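Lmo0135 protein (Listeria monocytogenes EGD-e, PDB 5ISU) is an ABC transporter substrate-binding protein of the family 5 extracellular solute-binding type, probably serving in peptide uptake. Local coordinates at residues S422-W433 with K451-I462. Residues are numbered along the deposited sequence; the frame is centred on the assembly and turned at random.
Sequences SNYHNKDLDALW and KIQNTIADDAVI
Tyr424, in the loop before helix 427-438, meets Val461 and Asp459 at the end of helix 442-458; with CG anti to the backbone N (chi1 174°), its ring extends across to both. Its CB lies 3.8 Å from Val461 CG1. Farther out, all six ring carbons lie within 4 Å of Val461 CG2, which sits over the ring centre, 3.5 Å from the centroid and 4° off the normal: a CH-pi contact over the face. CE2 also grazes Ile456 CD1, while Leu429 CD2 meets the ring edge in plane. At the tip, OH donates to Asp459 OD2 over 2.6 Å, on the anti side of the carboxylate, whose plane is turned steeply from the ring. The same OH accepts a nearly straight bond from Asn426 ND2 (2.9 Å), in that amide's plane. Asn426 is in turn the N-cap of its helix, with OD1 accepting from Leu429 N.

Beyond the tyrosine, the axes of segments 427-433 and 451-458 in this helical hairpin approach to 10.4 Å at 153°, roughly antiparallel. Ile452, which buries the most surface of any residue here (98 Å²), packs between the helices. Its CG1 touches Leu429 CD1 and Leu432 CB, and CG2 lies over the six-membered ring of Trp433, 3.6 Å from CZ2. At the other end, Ser422 OG donates from above the carbonyl plane to Val461 O (3.0 Å); Val461 N closes the Schellman motif, with Ala460 as C-prime residue, before strand 462-475.

The chain of hydrogen bonds Asn426–Tyr424–Asp459 thus links an N-cap to a helix C-terminal turn; two bonds fix the phenol oxygen, and the short one would be expected to stabilise the carboxylate's negative charge, with Lys273 a long, weak ion-pair partner of Asp459 OD1.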
loop_
_atom_site.group_PDB
_atom_site.type_symbol
_atom_site.label_atom_id
_atom_site.label_comp_id
_atom_site.label_asym_id
_atom_site.label_seq_id
_atom_site.Cartn_x
_atom_site.Cartn_y
_atom_site.Cartn_z
ATOM N N SER A 422 -7.694 -3.376 16.949
ATOM C CA SER A 422 -7.459 -3.415 18.378
ATOM C C SER A 422 -8.705 -2.985 19.189
ATOM O O SER A 422 -8.766 -3.236 20.385
ATOM C CB SER A 422 -6.267 -2.520 18.724
ATOM O OG SER A 422 -5.093 -2.894 18.004
ATOM N N ASN A 423 -9.680 -2.350 18.530
ATOM C CA ASN A 423 -10.918 -1.855 19.174
ATOM C C ASN A 423 -10.603 -0.858 20.312
ATOM O O ASN A 423 -11.301 -0.808 21.335
ATOM C CB ASN A 423 -11.797 -3.018 19.665
ATOM C CG ASN A 423 -12.230 -3.937 18.542
ATOM O OD1 ASN A 423 -12.930 -3.523 17.633
ATOM N ND2 ASN A 423 -11.838 -5.211 18.621
ATOM N N TYR A 424 -9.564 -0.054 20.080
ATOM C CA TYR A 424 -9.077 0.971 21.010
ATOM C C TYR A 424 -9.921 2.243 20.915
ATOM O O TYR A 424 -10.009 2.862 19.857
ATOM C CB TYR A 424 -7.614 1.255 20.665
ATOM C CG TYR A 424 -6.916 2.379 21.397
ATOM C CD1 TYR A 424 -6.569 2.260 22.742
ATOM C CD2 TYR A 424 -6.507 3.521 20.716
ATOM C CE1 TYR A 424 -5.882 3.271 23.392
ATOM C CE2 TYR A 424 -5.825 4.534 21.364
ATOM C CZ TYR A 424 -5.511 4.404 22.694
ATOM O OH TYR A 424 -4.832 5.414 23.333
ATOM N N HIS A 425 -10.535 2.631 22.030
ATOM C CA HIS A 425 -11.409 3.806 22.066
ATOM C C HIS A 425 -10.833 4.907 22.950
ATOM O O HIS A 425 -10.824 4.796 24.182
ATOM C CB HIS A 425 -12.810 3.403 22.532
ATOM C CG HIS A 425 -13.356 2.213 21.809
ATOM N ND1 HIS A 425 -13.531 2.190 20.440
ATOM C CD2 HIS A 425 -13.766 1.005 22.260
ATOM C CE1 HIS A 425 -14.016 1.015 20.078
ATOM N NE2 HIS A 425 -14.175 0.281 21.165
ATOM N N ASN A 426 -10.368 5.974 22.304
ATOM C CA ASN A 426 -9.773 7.113 22.987
ATOM C C ASN A 426 -10.184 8.433 22.306
ATOM O O ASN A 426 -9.567 8.842 21.310
ATOM C CB ASN A 426 -8.248 6.938 22.977
ATOM C CG ASN A 426 -7.511 8.092 23.636
ATOM O OD1 ASN A 426 -8.089 9.157 23.928
ATOM N ND2 ASN A 426 -6.219 7.897 23.862
ATOM N N LYS A 427 -11.216 9.087 22.864
ATOM C CA LYS A 427 -11.731 10.370 22.347
ATOM C C LYS A 427 -10.683 11.476 22.203
ATOM O O LYS A 427 -10.696 12.210 21.224
ATOM C CB LYS A 427 -12.891 10.912 23.202
ATOM C CG LYS A 427 -14.273 10.382 22.869
ATOM C CD LYS A 427 -15.319 11.191 23.650
ATOM C CE LYS A 427 -16.761 10.926 23.227
ATOM N NZ LYS A 427 -17.191 9.525 23.490
ATOM N N ASP A 428 -9.816 11.627 23.193
ATOM C CA ASP A 428 -8.767 12.654 23.129
ATOM C C ASP A 428 -7.856 12.426 21.935
ATOM O O ASP A 428 -7.539 13.367 21.224
ATOM C CB ASP A 428 -7.927 12.687 24.407
ATOM C CG ASP A 428 -8.669 13.308 25.589
ATOM O OD1 ASP A 428 -9.834 13.730 25.434
ATOM O OD2 ASP A 428 -8.067 13.396 26.682
ATOM N N LEU A 429 -7.458 11.178 21.708
ATOM C CA LEU A 429 -6.581 10.872 20.576
ATOM C C LEU A 429 -7.299 11.151 19.268
ATOM O O LEU A 429 -6.693 11.633 18.322
ATOM C CB LEU A 429 -6.122 9.419 20.599
ATOM C CG LEU A 429 -5.176 9.024 19.458
ATOM C CD1 LEU A 429 -3.884 9.830 19.538
ATOM C CD2 LEU A 429 -4.885 7.538 19.504
ATOM N N ASP A 430 -8.589 10.822 19.224
ATOM C CA ASP A 430 -9.403 11.070 18.035
ATOM C C ASP A 430 -9.487 12.573 17.708
ATOM O O ASP A 430 -9.535 12.937 16.533
ATOM C CB ASP A 430 -10.798 10.422 18.164
ATOM C CG ASP A 430 -10.750 8.863 18.113
ATOM O OD1 ASP A 430 -9.641 8.263 18.106
ATOM O OD2 ASP A 430 -11.834 8.235 18.086
ATOM N N ALA A 431 -9.456 13.426 18.736
ATOM C CA ALA A 431 -9.475 14.893 18.538
ATOM C C ALA A 431 -8.174 15.351 17.875
ATOM O O ALA A 431 -8.190 16.271 17.053
ATOM C CB ALA A 431 -9.702 15.636 19.860
ATOM N N LEU A 432 -7.058 14.707 18.242
ATOM C CA LEU A 432 -5.759 14.984 17.617
ATOM C C LEU A 432 -5.771 14.581 16.129
ATOM O O LEU A 432 -5.293 15.336 15.279
ATOM C CB LEU A 432 -4.607 14.267 18.344
ATOM C CG LEU A 432 -4.089 14.905 19.640
ATOM C CD1 LEU A 432 -3.180 13.946 20.395
ATOM C CD2 LEU A 432 -3.372 16.227 19.354
ATOM N N TRP A 433 -6.305 13.393 15.828
ATOM C CA TRP A 433 -6.409 12.943 14.439
ATOM C C TRP A 433 -7.121 14.003 13.622
ATOM O O TRP A 433 -6.594 14.445 12.608
ATOM C CB TRP A 433 -7.157 11.615 14.292
ATOM C CG TRP A 433 -6.374 10.342 14.636
ATOM C CD1 TRP A 433 -6.562 9.524 15.722
ATOM C CD2 TRP A 433 -5.330 9.731 13.861
ATOM N NE1 TRP A 433 -5.708 8.457 15.661
ATOM C CE2 TRP A 433 -4.941 8.559 14.534
ATOM C CE3 TRP A 433 -4.700 10.053 12.654
ATOM C CZ2 TRP A 433 -3.918 7.712 14.050
ATOM C CZ3 TRP A 433 -3.695 9.219 12.181
ATOM C CH2 TRP A 433 -3.321 8.061 12.876
ATOM N N LYS A 451 2.705 13.416 18.644
ATOM C CA LYS A 451 1.960 13.032 19.830
ATOM C C LYS A 451 1.150 11.791 19.569
ATOM O O LYS A 451 1.060 10.936 20.434
ATOM C CB LYS A 451 1.057 14.152 20.396
ATOM C CG LYS A 451 1.829 15.231 21.143
ATOM C CD LYS A 451 1.008 15.890 22.263
ATOM C CE LYS A 451 -0.134 16.774 21.779
ATOM N NZ LYS A 451 0.348 18.048 21.176
ATOM N N ILE A 452 0.555 11.700 18.384
ATOM C CA ILE A 452 -0.252 10.530 17.994
ATOM C C ILE A 452 0.610 9.265 18.015
ATOM O O ILE A 452 0.224 8.260 18.622
ATOM C CB ILE A 452 -0.948 10.746 16.632
ATOM C CG1 ILE A 452 -1.983 11.880 16.764
ATOM C CG2 ILE A 452 -1.633 9.464 16.163
ATOM C CD1 ILE A 452 -2.624 12.300 15.467
ATOM N N GLN A 453 1.801 9.353 17.421
ATOM C CA GLN A 453 2.749 8.227 17.405
ATOM C C GLN A 453 3.148 7.882 18.831
ATOM O O GLN A 453 3.204 6.710 19.205
ATOM C CB GLN A 453 3.994 8.531 16.532
ATOM C CG GLN A 453 3.700 8.665 15.036
ATOM C CD GLN A 453 4.919 9.065 14.227
ATOM O OE1 GLN A 453 5.768 8.229 13.867
ATOM N NE2 GLN A 453 5.009 10.347 13.918
ATOM N N ASN A 454 3.415 8.906 19.629
ATOM C CA ASN A 454 3.751 8.700 21.037
ATOM C C ASN A 454 2.617 8.090 21.852
ATOM O O ASN A 454 2.866 7.173 22.632
ATOM C CB ASN A 454 4.279 9.991 21.672
ATOM C CG ASN A 454 5.752 10.206 21.363
ATOM O OD1 ASN A 454 6.143 11.159 20.692
ATOM N ND2 ASN A 454 6.566 9.267 21.796
ATOM N N THR A 455 1.376 8.535 21.643
ATOM C CA THR A 455 0.252 7.979 22.413
ATOM C C THR A 455 0.010 6.515 22.061
ATOM O O THR A 455 -0.159 5.681 22.949
ATOM C CB THR A 455 -1.043 8.772 22.223
ATOM O OG1 THR A 455 -0.805 10.158 22.505
ATOM C CG2 THR A 455 -2.145 8.248 23.152
ATOM N N ILE A 456 0.012 6.194 20.773
ATOM C CA ILE A 456 -0.174 4.807 20.338
ATOM C C ILE A 456 0.902 3.883 20.929
ATOM O O ILE A 456 0.596 2.759 21.386
ATOM C CB ILE A 456 -0.179 4.703 18.785
ATOM C CG1 ILE A 456 -1.441 5.370 18.193
ATOM C CG2 ILE A 456 -0.075 3.254 18.316
ATOM C CD1 ILE A 456 -2.759 4.802 18.681
ATOM N N ALA A 457 2.152 4.340 20.903
ATOM C CA ALA A 457 3.259 3.551 21.438
ATOM C C ALA A 457 3.140 3.451 22.958
ATOM O O ALA A 457 3.225 2.368 23.509
ATOM C CB ALA A 457 4.606 4.151 21.041
ATOM N N ASP A 458 2.918 4.579 23.626
ATOM C CA ASP A 458 2.741 4.576 25.087
ATOM C C ASP A 458 1.599 3.673 25.549
ATOM O O ASP A 458 1.753 2.981 26.539
ATOM C CB ASP A 458 2.520 5.980 25.624
ATOM C CG ASP A 458 3.739 6.871 25.457
ATOM O OD1 ASP A 458 4.856 6.349 25.289
ATOM O OD2 ASP A 458 3.579 8.107 25.509
ATOM N N ASP A 459 0.483 3.635 24.822
ATOM C CA ASP A 459 -0.660 2.771 25.219
ATOM C C ASP A 459 -0.582 1.340 24.691
ATOM O O ASP A 459 -1.523 0.539 24.889
ATOM C CB ASP A 459 -2.008 3.403 24.829
ATOM C CG ASP A 459 -2.409 4.548 25.745
ATOM O OD1 ASP A 459 -1.657 4.832 26.696
ATOM O OD2 ASP A 459 -3.487 5.150 25.525
ATOM N N ALA A 460 0.545 1.013 24.053
ATOM C CA ALA A 460 0.753 -0.293 23.462
ATOM C C ALA A 460 -0.510 -0.809 22.791
ATOM O O ALA A 460 -0.972 -1.914 23.081
ATOM C CB ALA A 460 1.264 -1.275 24.504
ATOM N N VAL A 461 -1.056 0.006 21.894
ATOM C CA VAL A 461 -2.278 -0.332 21.149
ATOM C C VAL A 461 -2.031 -1.515 20.220
ATOM O O VAL A 461 -2.899 -2.383 20.044
ATOM C CB VAL A 461 -2.779 0.874 20.336
ATOM C CG1 VAL A 461 -4.040 0.517 19.563
ATOM C CG2 VAL A 461 -3.038 2.048 21.271
ATOM N N ILE A 462 -0.858 -1.516 19.597
ATOM C CA ILE A 462 -0.421 -2.616 18.746
ATOM C C ILE A 462 1.036 -2.881 19.095
ATOM O O ILE A 462 1.586 -2.221 19.964
ATOM C CB ILE A 462 -0.499 -2.261 17.251
ATOM C CG1 ILE A 462 0.446 -1.089 16.917
ATOM C CG2 ILE A 462 -1.937 -1.940 16.864
ATOM C CD1 ILE A 462 0.699 -0.913 15.436
#